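Local structure of ABC transporter, substrate-binding protein (Clostridium perfringens, 4EDP) at residues 158-163 with 202-207; 181-186 with 259-264. The protein probably binds a solute outside the cell membrane and hands it to the permease of an ABC importer. All coordinates share one frame; numbering follows the deposited sequence. Where two conformers were deposited one is given.

Interaction 1: residues 158-163 with 202-207; sequences DLWKPE and FKELEA
A surface contact joins Trp160, at the end of a 3-10 turn in the loop between strands 135-145 and 168-171, to the outer helix 199-208. It rests on one side-chain-to-backbone hydrogen bond: the indole NE1 of Trp160 donates to the carbonyl O of Glu204 over 2.9 Å, with an N-H...O angle of 162°. The acceptor lies almost exactly in the plane of the indole, at its edge, whereas the indole nitrogen stands some 40° above the plane of the peptide carbonyl. Trp160 reaches the helix because its CG is anti to its own carbonyl carbon (chi1 -81°), with CB already directed at the helix.

The Glu204 side chain crosses the indole at about a right angle, and its CB packs 4.1 Å from CZ2 of Trp160. A bend at chi2 brings the carboxylate to one side of the indole plane, off the pyrrole nitrogen, where OE1 of Glu204 is 3.8 Å from NE1 of Trp160, too long to compete with the carbonyl. That oxygen instead forms a salt bridge to Lys188, which also makes a cation-pi contact with the Trp160 ring and so ties both residues to helix 178-189. Beyond Glu204, the methyl CB of Ala207 meets the indole 4.2 Å from CD1 of Trp160, and one water donates to both Trp160 O and Ala207 O. Trp160 thus ties the loop between strands 135-145 and 168-171 to a peripheral helix of an alpha/beta lobe of the periplasmic-binding-protein fold.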
loop_
_atom_site.group_PDB
_atom_site.type_symbol
_atom_site.label_atom_id
_atom_site.label_comp_id
_atom_site.label_asym_id
_atom_site.label_seq_id
_atom_site.Cartn_x
_atom_site.Cartn_y
_atom_site.Cartn_z
ATOM N N ASP A 158 3.815 3.743 -22.181
ATOM C CA ASP A 158 4.673 4.838 -22.659
ATOM C C ASP A 158 6.043 4.842 -21.965
ATOM O O ASP A 158 6.994 5.430 -22.483
ATOM C CB ASP A 158 4.005 6.222 -22.507
ATOM C CG ASP A 158 2.880 6.468 -23.496
ATOM O OD1 ASP A 158 2.834 5.839 -24.582
ATOM O OD2 ASP A 158 2.051 7.348 -23.190
ATOM N N LEU A 159 6.161 4.191 -20.807
ATOM C CA LEU A 159 7.456 4.125 -20.106
ATOM C C LEU A 159 8.511 3.372 -20.932
ATOM O O LEU A 159 9.705 3.539 -20.710
ATOM C CB LEU A 159 7.294 3.459 -18.728
ATOM C CG LEU A 159 6.464 4.258 -17.704
ATOM C CD1 LEU A 159 6.199 3.395 -16.457
ATOM C CD2 LEU A 159 7.142 5.580 -17.329
ATOM N N TRP A 160 8.057 2.559 -21.883
ATOM C CA TRP A 160 8.934 1.803 -22.785
ATOM C C TRP A 160 9.422 2.574 -24.009
ATOM O O TRP A 160 10.236 2.056 -24.771
ATOM C CB TRP A 160 8.240 0.521 -23.261
ATOM C CG TRP A 160 8.288 -0.645 -22.303
ATOM C CD1 TRP A 160 9.090 -1.736 -22.418
ATOM C CD2 TRP A 160 7.523 -0.840 -21.094
ATOM N NE1 TRP A 160 8.894 -2.589 -21.365
ATOM C CE2 TRP A 160 7.938 -2.068 -20.537
ATOM C CE3 TRP A 160 6.544 -0.102 -20.431
ATOM C CZ2 TRP A 160 7.410 -2.570 -19.357
ATOM C CZ3 TRP A 160 6.014 -0.605 -19.262
ATOM C CH2 TRP A 160 6.447 -1.826 -18.733
ATOM N N LYS A 161 8.954 3.799 -24.206
ATOM C CA LYS A 161 9.359 4.607 -25.367
ATOM C C LYS A 161 10.864 4.796 -25.449
ATOM O O LYS A 161 11.518 5.072 -24.446
ATOM C CB LYS A 161 8.689 5.979 -25.340
ATOM C CG LYS A 161 7.219 5.915 -25.724
ATOM C CD LYS A 161 6.446 7.175 -25.405
ATOM C CE LYS A 161 6.981 8.402 -26.060
ATOM N NZ LYS A 161 5.924 9.473 -25.961
ATOM N N PRO A 162 11.407 4.665 -26.654
ATOM C CA PRO A 162 12.850 4.803 -26.874
ATOM C C PRO A 162 13.364 6.186 -26.506
ATOM O O PRO A 162 14.547 6.340 -26.203
ATOM C CB PRO A 162 13.010 4.514 -28.356
ATOM C CG PRO A 162 11.668 4.721 -28.949
ATOM C CD PRO A 162 10.686 4.357 -27.899
ATOM N N GLU A 163 12.493 7.196 -26.518
ATOM C CA GLU A 163 12.948 8.525 -26.121
ATOM C C GLU A 163 13.316 8.604 -24.637
ATOM O O GLU A 163 13.984 9.573 -24.204
ATOM C CB GLU A 163 11.890 9.595 -26.408
ATOM C CG GLU A 163 11.601 9.866 -27.853
ATOM C CD GLU A 163 10.686 8.857 -28.550
ATOM O OE1 GLU A 163 10.157 7.891 -27.931
ATOM O OE2 GLU A 163 10.488 9.071 -29.772
ATOM N N PHE A 202 8.258 -10.462 -17.117
ATOM C CA PHE A 202 9.693 -10.290 -16.956
ATOM C C PHE A 202 10.401 -10.039 -18.276
ATOM O O PHE A 202 11.390 -9.287 -18.290
ATOM C CB PHE A 202 10.334 -11.369 -16.069
ATOM C CG PHE A 202 10.099 -11.126 -14.605
ATOM C CD1 PHE A 202 10.817 -10.166 -13.934
ATOM C CD2 PHE A 202 9.139 -11.831 -13.910
ATOM C CE1 PHE A 202 10.590 -9.912 -12.591
ATOM C CE2 PHE A 202 8.909 -11.573 -12.573
ATOM C CZ PHE A 202 9.646 -10.617 -11.915
ATOM N N LYS A 203 9.885 -10.589 -19.383
ATOM C CA LYS A 203 10.463 -10.317 -20.697
ATOM C C LYS A 203 10.230 -8.843 -21.046
ATOM O O LYS A 203 11.090 -8.215 -21.684
ATOM C CB LYS A 203 9.893 -11.229 -21.784
ATOM C CG LYS A 203 10.299 -12.695 -21.678
ATOM C CD LYS A 203 11.803 -12.906 -21.839
ATOM C CE LYS A 203 12.144 -14.397 -21.865
ATOM N NZ LYS A 203 13.602 -14.648 -22.083
ATOM N N GLU A 204 9.086 -8.281 -20.640
ATOM C CA GLU A 204 8.823 -6.853 -20.883
ATOM C C GLU A 204 9.735 -6.004 -19.995
ATOM O O GLU A 204 10.190 -4.942 -20.408
ATOM C CB GLU A 204 7.361 -6.476 -20.685
ATOM C CG GLU A 204 6.423 -7.049 -21.726
ATOM C CD GLU A 204 6.639 -6.463 -23.128
ATOM O OE1 GLU A 204 7.347 -5.451 -23.291
ATOM O OE2 GLU A 204 6.073 -7.016 -24.074
ATOM N N LEU A 205 10.005 -6.463 -18.787
ATOM C CA LEU A 205 10.931 -5.739 -17.902
ATOM C C LEU A 205 12.341 -5.720 -18.513
ATOM O O LEU A 205 13.047 -4.709 -18.399
ATOM C CB LEU A 205 10.911 -6.300 -16.486
ATOM C CG LEU A 205 9.617 -6.016 -15.701
ATOM C CD1 LEU A 205 9.578 -6.808 -14.423
ATOM C CD2 LEU A 205 9.486 -4.503 -15.393
ATOM N N GLU A 206 12.769 -6.820 -19.141
ATOM C CA GLU A 206 14.070 -6.821 -19.827
ATOM C C GLU A 206 14.072 -5.728 -20.885
ATOM O O GLU A 206 15.071 -4.996 -21.056
ATOM C CB GLU A 206 14.370 -8.156 -20.550
ATOM C CG GLU A 206 14.558 -9.326 -19.686
ATOM C CD GLU A 206 14.941 -10.584 -20.475
ATOM O OE1 GLU A 206 14.800 -10.609 -21.722
ATOM O OE2 GLU A 206 15.391 -11.548 -19.832
ATOM N N ALA A 207 12.961 -5.629 -21.618
ATOM C CA ALA A 207 12.837 -4.643 -22.679
ATOM C C ALA A 207 12.854 -3.209 -22.152
ATOM O O ALA A 207 13.209 -2.284 -22.881
ATOM C CB ALA A 207 11.578 -4.889 -23.513
HETATM O O HOH W 1 12.470 0.351 -23.869
#

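Interaction 2: residues 181-186 with 259-264; sequences MVEIAA and GTYLNF
The ring of Tyr261 overlaps Ile184 and Glu183, neighbours on helix 178-189, both obliquely. The CE1 corner meets the Ile184 side chain, whose CG1 comes within 3.5 Å of CE1 of Tyr261. With CG1 anti to the carbonyl carbon (chi1 -76°), Ile184 brings this methylene rather than CG2 to the ring. On the same side of the ring, CE2 of Tyr261 sits 3.7 Å from CB of Glu183. The extended glutamate runs on past the ring, its carboxylate plane turned 84° from that of the phenol, and OE1 of Glu183 remains 3.8 Å from CE2 of Tyr261.

Through this one ring helix 178-189 packs on residues 259-264, in the part of the chain that forms strand 262-269, as in the alpha/beta architecture of solute-binding proteins; that strand pairs with both 89-93 and 135-145. No hydrogen bond spans the two segments. The phenol OH of Tyr261 lies 3.5 Å from the carbonyl O of Glu183, but is hydrogen-bonded to OE2 of Glu187 one turn further along the helix, which probably helps to fix the ring's position. An acetate ion, probably from the crystallisation liquor, lies about 3 Å from the Glu183 side chain, nearest atoms.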
loop_
_atom_site.group_PDB
_atom_site.type_symbol
_atom_site.label_atom_id
_atom_site.label_comp_id
_atom_site.label_asym_id
_atom_site.label_seq_id
_atom_site.Cartn_x
_atom_site.Cartn_y
_atom_site.Cartn_z
ATOM N N MET A 181 4.745 -3.130 -10.215
ATOM C CA MET A 181 5.614 -2.891 -11.354
ATOM C C MET A 181 5.643 -4.150 -12.269
ATOM O O MET A 181 5.630 -4.036 -13.499
ATOM C CB MET A 181 7.006 -2.442 -10.865
ATOM C CG MET A 181 7.817 -1.846 -11.949
ATOM S SD MET A 181 7.109 -0.286 -12.528
ATOM C CE MET A 181 7.604 -0.443 -14.248
ATOM N N VAL A 182 5.649 -5.341 -11.673
ATOM C CA VAL A 182 5.619 -6.589 -12.441
ATOM C C VAL A 182 4.253 -6.697 -13.155
ATOM O O VAL A 182 4.183 -7.119 -14.323
ATOM C CB VAL A 182 5.882 -7.837 -11.556
ATOM C CG1 VAL A 182 5.704 -9.124 -12.349
ATOM C CG2 VAL A 182 7.273 -7.775 -10.911
ATOM N N GLU A 183 3.170 -6.335 -12.465
ATOM C CA GLU A 183 1.831 -6.415 -13.075
ATOM C C GLU A 183 1.653 -5.404 -14.206
ATOM O O GLU A 183 0.959 -5.682 -15.205
ATOM C CB GLU A 183 0.707 -6.388 -12.028
ATOM C CG GLU A 183 0.779 -7.617 -11.108
ATOM C CD GLU A 183 -0.522 -8.023 -10.447
ATOM O OE1 GLU A 183 -1.577 -7.427 -10.740
ATOM O OE2 GLU A 183 -0.497 -9.026 -9.671
ATOM N N ILE A 184 2.285 -4.243 -14.073
ATOM C CA ILE A 184 2.284 -3.242 -15.126
ATOM C C ILE A 184 2.949 -3.832 -16.385
ATOM O O ILE A 184 2.424 -3.700 -17.495
ATOM C CB ILE A 184 3.019 -1.960 -14.654
ATOM C CG1 ILE A 184 2.125 -1.165 -13.688
ATOM C CG2 ILE A 184 3.411 -1.114 -15.876
ATOM C CD1 ILE A 184 2.868 -0.097 -12.889
ATOM N N ALA A 185 4.075 -4.515 -16.204
ATOM C CA ALA A 185 4.793 -5.171 -17.301
ATOM C C ALA A 185 3.940 -6.283 -17.898
ATOM O O ALA A 185 3.936 -6.478 -19.126
ATOM C CB ALA A 185 6.139 -5.712 -16.795
ATOM N N ALA A 186 3.200 -6.999 -17.044
ATOM C CA ALA A 186 2.280 -8.041 -17.511
ATOM C C ALA A 186 1.200 -7.439 -18.426
ATOM O O ALA A 186 0.809 -8.071 -19.414
ATOM C CB ALA A 186 1.612 -8.770 -16.347
ATOM N N GLY A 259 -5.857 2.467 -15.439
ATOM C CA GLY A 259 -6.014 2.354 -14.005
ATOM C C GLY A 259 -4.703 2.279 -13.251
ATOM O O GLY A 259 -3.731 1.718 -13.748
ATOM N N THR A 260 -4.677 2.918 -12.091
ATOM C CA THR A 260 -3.555 2.847 -11.168
ATOM C C THR A 260 -3.661 1.525 -10.392
ATOM O O THR A 260 -4.583 0.717 -10.622
ATOM C CB THR A 260 -3.596 3.995 -10.113
ATOM O OG1 THR A 260 -2.400 3.963 -9.308
ATOM C CG2 THR A 260 -4.771 3.843 -9.215
ATOM N N TYR A 261 -2.654 1.262 -9.558
ATOM C CA TYR A 261 -2.612 0.096 -8.685
ATOM C C TYR A 261 -2.647 0.572 -7.242
ATOM O O TYR A 261 -1.959 1.526 -6.868
ATOM C CB TYR A 261 -1.338 -0.735 -8.903
ATOM C CG TYR A 261 -1.378 -1.544 -10.171
ATOM C CD1 TYR A 261 -1.131 -0.956 -11.400
ATOM C CD2 TYR A 261 -1.654 -2.905 -10.134
ATOM C CE1 TYR A 261 -1.183 -1.697 -12.570
ATOM C CE2 TYR A 261 -1.706 -3.660 -11.302
ATOM C CZ TYR A 261 -1.464 -3.054 -12.506
ATOM O OH TYR A 261 -1.507 -3.771 -13.670
ATOM N N LEU A 262 -3.497 -0.067 -6.444
ATOM C CA LEU A 262 -3.604 0.263 -5.043
ATOM C C LEU A 262 -2.860 -0.734 -4.180
ATOM O O LEU A 262 -2.594 -1.868 -4.600
ATOM C CB LEU A 262 -5.068 0.188 -4.590
ATOM C CG LEU A 262 -6.092 0.987 -5.387
ATOM C CD1 LEU A 262 -7.504 0.784 -4.804
ATOM C CD2 LEU A 262 -5.689 2.445 -5.438
ATOM N N ASN A 263 -2.489 -0.285 -2.988
ATOM C CA ASN A 263 -1.965 -1.178 -1.953
ATOM C C ASN A 263 -2.715 -0.779 -0.669
ATOM O O ASN A 263 -3.181 0.361 -0.550
ATOM C CB ASN A 263 -0.450 -1.183 -1.811
ATOM C CG ASN A 263 0.113 0.130 -1.381
ATOM O OD1 ASN A 263 0.169 0.442 -0.182
ATOM N ND2 ASN A 263 0.620 0.890 -2.350
ATOM N N PHE A 264 -2.871 -1.733 0.238
ATOM C CA PHE A 264 -3.612 -1.521 1.484
ATOM C C PHE A 264 -2.814 -1.900 2.720
ATOM O O PHE A 264 -1.894 -2.712 2.641
ATOM C CB PHE A 264 -4.837 -2.466 1.508
ATOM C CG PHE A 264 -5.767 -2.331 0.310
ATOM C CD1 PHE A 264 -6.576 -1.225 0.168
ATOM C CD2 PHE A 264 -5.841 -3.319 -0.642
ATOM C CE1 PHE A 264 -7.426 -1.080 -0.922
ATOM C CE2 PHE A 264 -6.696 -3.178 -1.731
ATOM C CZ PHE A 264 -7.473 -2.052 -1.875
#

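Overall arrangement
Both contacts engage the same part of the fold from different depths. Interaction 2 is buried, some 11 Å from the centre of the chain, whereas interaction 1 lies on the surface with its centre 24 Å out. Helix 178-189 connects them: Ala185 CB packs 3.7 Å from Leu205 CG, and Val182 meets Phe202, so helix 199-208 covers the helix that Tyr261 touches. At the surface an indole uses its N-H on a backbone carbonyl, alongside a water bridge between backbone oxygens and a salt bridge to Lys188; inside, a phenol ring makes mainly apolar contacts, while its hydroxyl bonds to Glu187 of helix 178-189. Along the chain the segments of the two contacts alternate.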